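Local coordinates for beta-lactamase/D-alanine Carboxypeptidase (Yersinia pestis, PDB 3RJU), which probably acts as a serine hydrolase of the penicillin-recognising family, cleaving beta-lactams or the terminal D-alanine of cell-wall peptides, at residues 301-306 with 310-315; 274-279 with 333-338. One frame throughout, in Å; residues are numbered along the deposited sequence. Where two conformers were deposited one is given.

How the interactions relate
Along the chain, residues 274-279 come first, in the loop between strands 270-272 and 282-284. The chain then adds strands 282-284, 288-290 and 299-306 to the main antiparallel sheet and turns back at once into strand 309-316; interaction 1 closes this tight hairpin. After strand 321-328, residues 333-338 lead into the C-terminal helix 336-349 and meet the 274-279 loop as interaction 2. The short hairpin loop thus lies wholly within the longer one. The two contacts touch: Phe-335 and Ala-277, both of interaction 2, lean on Thr-303 and Tyr-312 of the hairpin, so loop, helix start and central strands meet on one side of the sheet.

Interaction 1: residues 301-306 with 310-315; sequences QKTGGG and ITYMAM
Gly-304 O takes the shortest hydrogen bond between the strands, from Thr-311 N at 2.8 Å, and a CA-H...O contact from Ile-310 CA adds to it at 3.3 Å. Gly-304 N answers to Thr-311 O, and a second reciprocal pair runs from Lys-302 N to Met-313 O and from Met-313 N to Lys-302 O, both 3.0 Å, so 301-306 and 310-315 form an antiparallel hairpin in the main sheet. On one face the Tyr-312 ring, carried over the neighbouring strand with CG anti to its backbone N (chi1 -177°), is met obliquely by two side chains. Thr-303 CG2 lies 3.8 Å from CD1 of Tyr-312. Gln-301 folds its chain past the phenol end, CB lying 3.6 Å from Tyr-312 OH, and its amide plane stands 54° from the ring; the hydroxyl is hydrogen-bonded to Asn-343 OD1. On the other face, beside the bare CA of Gly-304, Thr-311 OG1 approaches that carbon to 3.4 Å while hydrogen-bonding to Ile-60 O. Lys-302 bends forward along its own strand, and NZ donates to Thr-303 O at 2.7 Å and also reaches Tyr-159 OH. Lys-302, Thr-303 and Gly-304 probably form the KTG-type motif of this family, and Thr-303 OG1 and Gly-305 N hydrogen-bond a citrate, probably from the crystallisation liquor, consistent with a strand edge that probably offers hydrogen bonds to substrate.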
# COMPACT_ATOMS: atom_id res chain seq x y z
N GLN A 301 4.67 -2.30 8.42
CA GLN A 301 5.15 -2.07 7.06
C GLN A 301 4.17 -2.49 5.97
O GLN A 301 3.17 -3.18 6.22
CB GLN A 301 6.54 -2.72 6.86
CG GLN A 301 6.64 -4.22 7.20
CD GLN A 301 6.19 -5.16 6.05
OE1 GLN A 301 5.59 -4.75 5.06
NE2 GLN A 301 6.51 -6.43 6.20
N LYS A 302 4.46 -2.03 4.75
CA LYS A 302 3.75 -2.49 3.56
C LYS A 302 4.71 -2.42 2.39
O LYS A 302 5.46 -1.45 2.25
CB LYS A 302 2.52 -1.64 3.26
CG LYS A 302 1.73 -2.14 2.02
CD LYS A 302 1.05 -3.49 2.30
CE LYS A 302 0.46 -4.15 1.04
NZ LYS A 302 1.49 -4.92 0.27
N THR A 303 4.69 -3.47 1.56
CA THR A 303 5.50 -3.57 0.36
C THR A 303 4.66 -3.27 -0.88
O THR A 303 3.43 -3.41 -0.88
CB THR A 303 6.05 -5.00 0.21
OG1 THR A 303 4.95 -5.93 0.21
CG2 THR A 303 6.98 -5.36 1.34
N GLY A 304 5.31 -2.88 -1.98
CA GLY A 304 4.60 -2.68 -3.22
C GLY A 304 5.52 -2.85 -4.41
O GLY A 304 6.72 -2.55 -4.34
N GLY A 305 4.96 -3.33 -5.51
CA GLY A 305 5.73 -3.46 -6.73
C GLY A 305 4.79 -3.50 -7.91
O GLY A 305 3.85 -4.29 -7.91
N GLY A 306 5.04 -2.66 -8.91
CA GLY A 306 4.32 -2.76 -10.17
C GLY A 306 4.71 -1.68 -11.15
O GLY A 306 5.13 -0.60 -10.75
N ILE A 310 9.10 -0.12 -7.35
CA ILE A 310 8.97 -0.83 -6.08
C ILE A 310 8.91 0.18 -4.94
O ILE A 310 9.59 1.22 -4.97
CB ILE A 310 10.09 -1.87 -5.83
CG1 ILE A 310 11.49 -1.25 -5.98
CG2 ILE A 310 9.89 -3.09 -6.75
CD1 ILE A 310 12.58 -2.21 -5.54
N THR A 311 8.07 -0.10 -3.94
CA THR A 311 7.87 0.82 -2.84
C THR A 311 7.87 0.06 -1.53
O THR A 311 7.57 -1.13 -1.48
CB THR A 311 6.52 1.57 -2.96
OG1 THR A 311 5.47 0.63 -3.23
CG2 THR A 311 6.54 2.59 -4.09
N TYR A 312 8.22 0.76 -0.47
CA TYR A 312 8.19 0.16 0.85
C TYR A 312 7.99 1.26 1.87
O TYR A 312 8.59 2.35 1.77
CB TYR A 312 9.50 -0.58 1.10
CG TYR A 312 9.61 -1.34 2.41
CD1 TYR A 312 8.67 -2.32 2.76
CD2 TYR A 312 10.66 -1.08 3.30
CE1 TYR A 312 8.79 -3.03 3.95
CE2 TYR A 312 10.78 -1.79 4.50
CZ TYR A 312 9.84 -2.75 4.82
OH TYR A 312 9.94 -3.46 6.01
N MSE A 313 7.15 0.98 2.86
CA MSE A 313 6.99 1.89 3.98
C MSE A 313 7.19 1.08 5.25
O MSE A 313 6.60 0.01 5.39
CB MSE A 313 5.59 2.52 3.98
CG MSE A 313 5.41 3.52 5.12
SE MSE A 313 3.71 4.45 5.06
CE MSE A 313 3.93 5.34 3.34
N ALA A 314 8.03 1.58 6.15
CA ALA A 314 8.30 0.87 7.40
C ALA A 314 8.24 1.90 8.51
O ALA A 314 8.84 2.97 8.40
CB ALA A 314 9.70 0.22 7.35
N MSE A 315 7.57 1.59 9.60
CA MSE A 315 7.55 2.56 10.66
C MSE A 315 7.47 1.93 12.03
O MSE A 315 7.04 0.78 12.18
CB MSE A 315 6.41 3.56 10.48
CG MSE A 315 5.04 2.94 10.59
SE MSE A 315 3.63 4.29 10.73
CE MSE A 315 3.71 5.05 8.94

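Interaction 2: residues 274-279 with 333-338; sequences MDVAGQ and TKFSNM
Phe-335 and Val-276 bury the most surface here, in a surface contact of van der Waals type between a single methyl and the CD2 and CE2 atoms of the ring. Val-276 CG1 lies 3.7 Å from Phe-335 CD2 and almost as near to CE2 of the same ring, an approach oblique to the ring, with the two side chains crossing at about a right angle. The methyl stands anti to its own backbone N (chi1 174°), which carries it out from the turn to the phenylalanine. The CB of Phe-335 points at the turn, and with CG anti to the backbone N (chi1 -180°) the ring stands clear of its own backbone. Its far side rests on the central hairpin: CE1 of Phe-335 packs against Thr-311 O, and CZ against Thr-303 CG2. Ser-336 joins more loosely, its CB 4.4 Å from Val-276 O.

Val-276 and Ala-277 are the two middle residues of a type I beta turn, closed by Gly-278 N donating to Asp-275 O at 3.1 Å, and Asp-275 OD1 steadies it further through a salt bridge to Arg-265 and a hydrogen bond to Ala-280 N. The facing segment is the entrance to the C-terminal helix 336-349 of this beta-lactamase-type fold, where Met-338 N donates to Phe-335 O and Lys-334 NZ to Ser-336 OG at 2.8 Å. Ala-277 packs its methyl on the sheet, its CB against CE1 of Tyr-312.

The side chain of Val-276 also comes within about 4 Å, nearest atoms, of the bound citrate that Thr-303 hydrogen-bonds, so this residue probably helps border the pocket that the citrate occupies.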
# COMPACT_ATOMS: atom_id res chain seq x y z
N MSE A 274 2.82 -13.06 2.11
CA MSE A 274 2.84 -12.03 3.16
C MSE A 274 4.24 -11.66 3.64
O MSE A 274 4.37 -10.72 4.41
CB MSE A 274 2.04 -12.48 4.39
CG MSE A 274 0.58 -12.88 4.12
SE MSE A 274 -0.44 -11.62 3.03
CE MSE A 274 -0.12 -9.96 4.06
N ASP A 275 5.25 -12.40 3.19
CA ASP A 275 6.57 -12.32 3.81
C ASP A 275 7.63 -11.63 2.95
O ASP A 275 8.84 -11.88 3.09
CB ASP A 275 7.03 -13.71 4.21
CG ASP A 275 6.05 -14.40 5.15
OD1 ASP A 275 5.51 -13.73 6.07
OD2 ASP A 275 5.79 -15.61 4.96
N VAL A 276 7.18 -10.74 2.06
CA VAL A 276 8.07 -10.13 1.07
C VAL A 276 9.23 -9.34 1.71
O VAL A 276 10.36 -9.39 1.21
CB VAL A 276 7.27 -9.26 0.08
CG1 VAL A 276 8.19 -8.49 -0.90
CG2 VAL A 276 6.25 -10.14 -0.67
N ALA A 277 8.96 -8.65 2.81
CA ALA A 277 9.98 -7.84 3.47
C ALA A 277 10.50 -8.51 4.74
O ALA A 277 11.26 -7.91 5.50
CB ALA A 277 9.43 -6.47 3.79
N GLY A 278 10.10 -9.76 4.95
CA GLY A 278 10.50 -10.52 6.12
C GLY A 278 9.27 -11.19 6.71
O GLY A 278 8.15 -10.91 6.29
N GLN A 279 9.46 -12.09 7.68
CA GLN A 279 8.33 -12.84 8.22
C GLN A 279 7.26 -11.93 8.81
O GLN A 279 7.56 -11.07 9.63
CB GLN A 279 8.80 -13.81 9.29
CG GLN A 279 7.67 -14.56 9.96
CD GLN A 279 8.20 -15.64 10.89
OE1 GLN A 279 8.80 -16.62 10.44
NE2 GLN A 279 8.01 -15.44 12.19
N THR A 333 17.33 -5.38 -10.29
CA THR A 333 16.74 -4.99 -9.01
C THR A 333 16.06 -6.15 -8.27
O THR A 333 15.20 -6.84 -8.83
CB THR A 333 15.73 -3.86 -9.20
OG1 THR A 333 16.43 -2.68 -9.66
CG2 THR A 333 14.99 -3.57 -7.87
N LYS A 334 16.46 -6.36 -7.01
CA LYS A 334 15.79 -7.30 -6.12
C LYS A 334 15.14 -6.53 -4.98
O LYS A 334 15.78 -5.73 -4.30
CB LYS A 334 16.79 -8.32 -5.54
CG LYS A 334 16.16 -9.32 -4.53
CD LYS A 334 17.25 -10.17 -3.84
CE LYS A 334 16.73 -11.49 -3.25
NZ LYS A 334 15.43 -11.39 -2.53
N PHE A 335 13.85 -6.76 -4.78
CA PHE A 335 13.05 -5.94 -3.87
C PHE A 335 13.66 -5.87 -2.48
O PHE A 335 13.77 -4.78 -1.88
CB PHE A 335 11.62 -6.47 -3.74
CG PHE A 335 10.78 -5.65 -2.81
CD1 PHE A 335 10.06 -4.55 -3.28
CD2 PHE A 335 10.75 -5.94 -1.44
CE1 PHE A 335 9.33 -3.74 -2.42
CE2 PHE A 335 10.02 -5.16 -0.57
CZ PHE A 335 9.28 -4.06 -1.05
N SER A 336 14.02 -7.03 -1.93
CA SER A 336 14.47 -7.03 -0.55
C SER A 336 15.83 -6.36 -0.36
O SER A 336 16.20 -6.05 0.76
CB SER A 336 14.47 -8.45 0.04
OG SER A 336 15.39 -9.26 -0.64
N ASN A 337 16.56 -6.11 -1.45
CA ASN A 337 17.78 -5.31 -1.33
C ASN A 337 17.49 -3.84 -1.07
O ASN A 337 18.38 -3.08 -0.66
CB ASN A 337 18.67 -5.49 -2.56
CG ASN A 337 19.34 -6.84 -2.56
OD1 ASN A 337 19.44 -7.46 -1.51
ND2 ASN A 337 19.78 -7.31 -3.72
N MSE A 338 16.25 -3.43 -1.32
CA MSE A 338 15.80 -2.12 -0.94
C MSE A 338 15.18 -2.19 0.47
O MSE A 338 15.58 -1.44 1.36
CB MSE A 338 14.79 -1.60 -1.95
CG MSE A 338 14.20 -0.23 -1.59
SE MSE A 338 12.80 0.30 -2.83
CE MSE A 338 11.39 -0.85 -2.14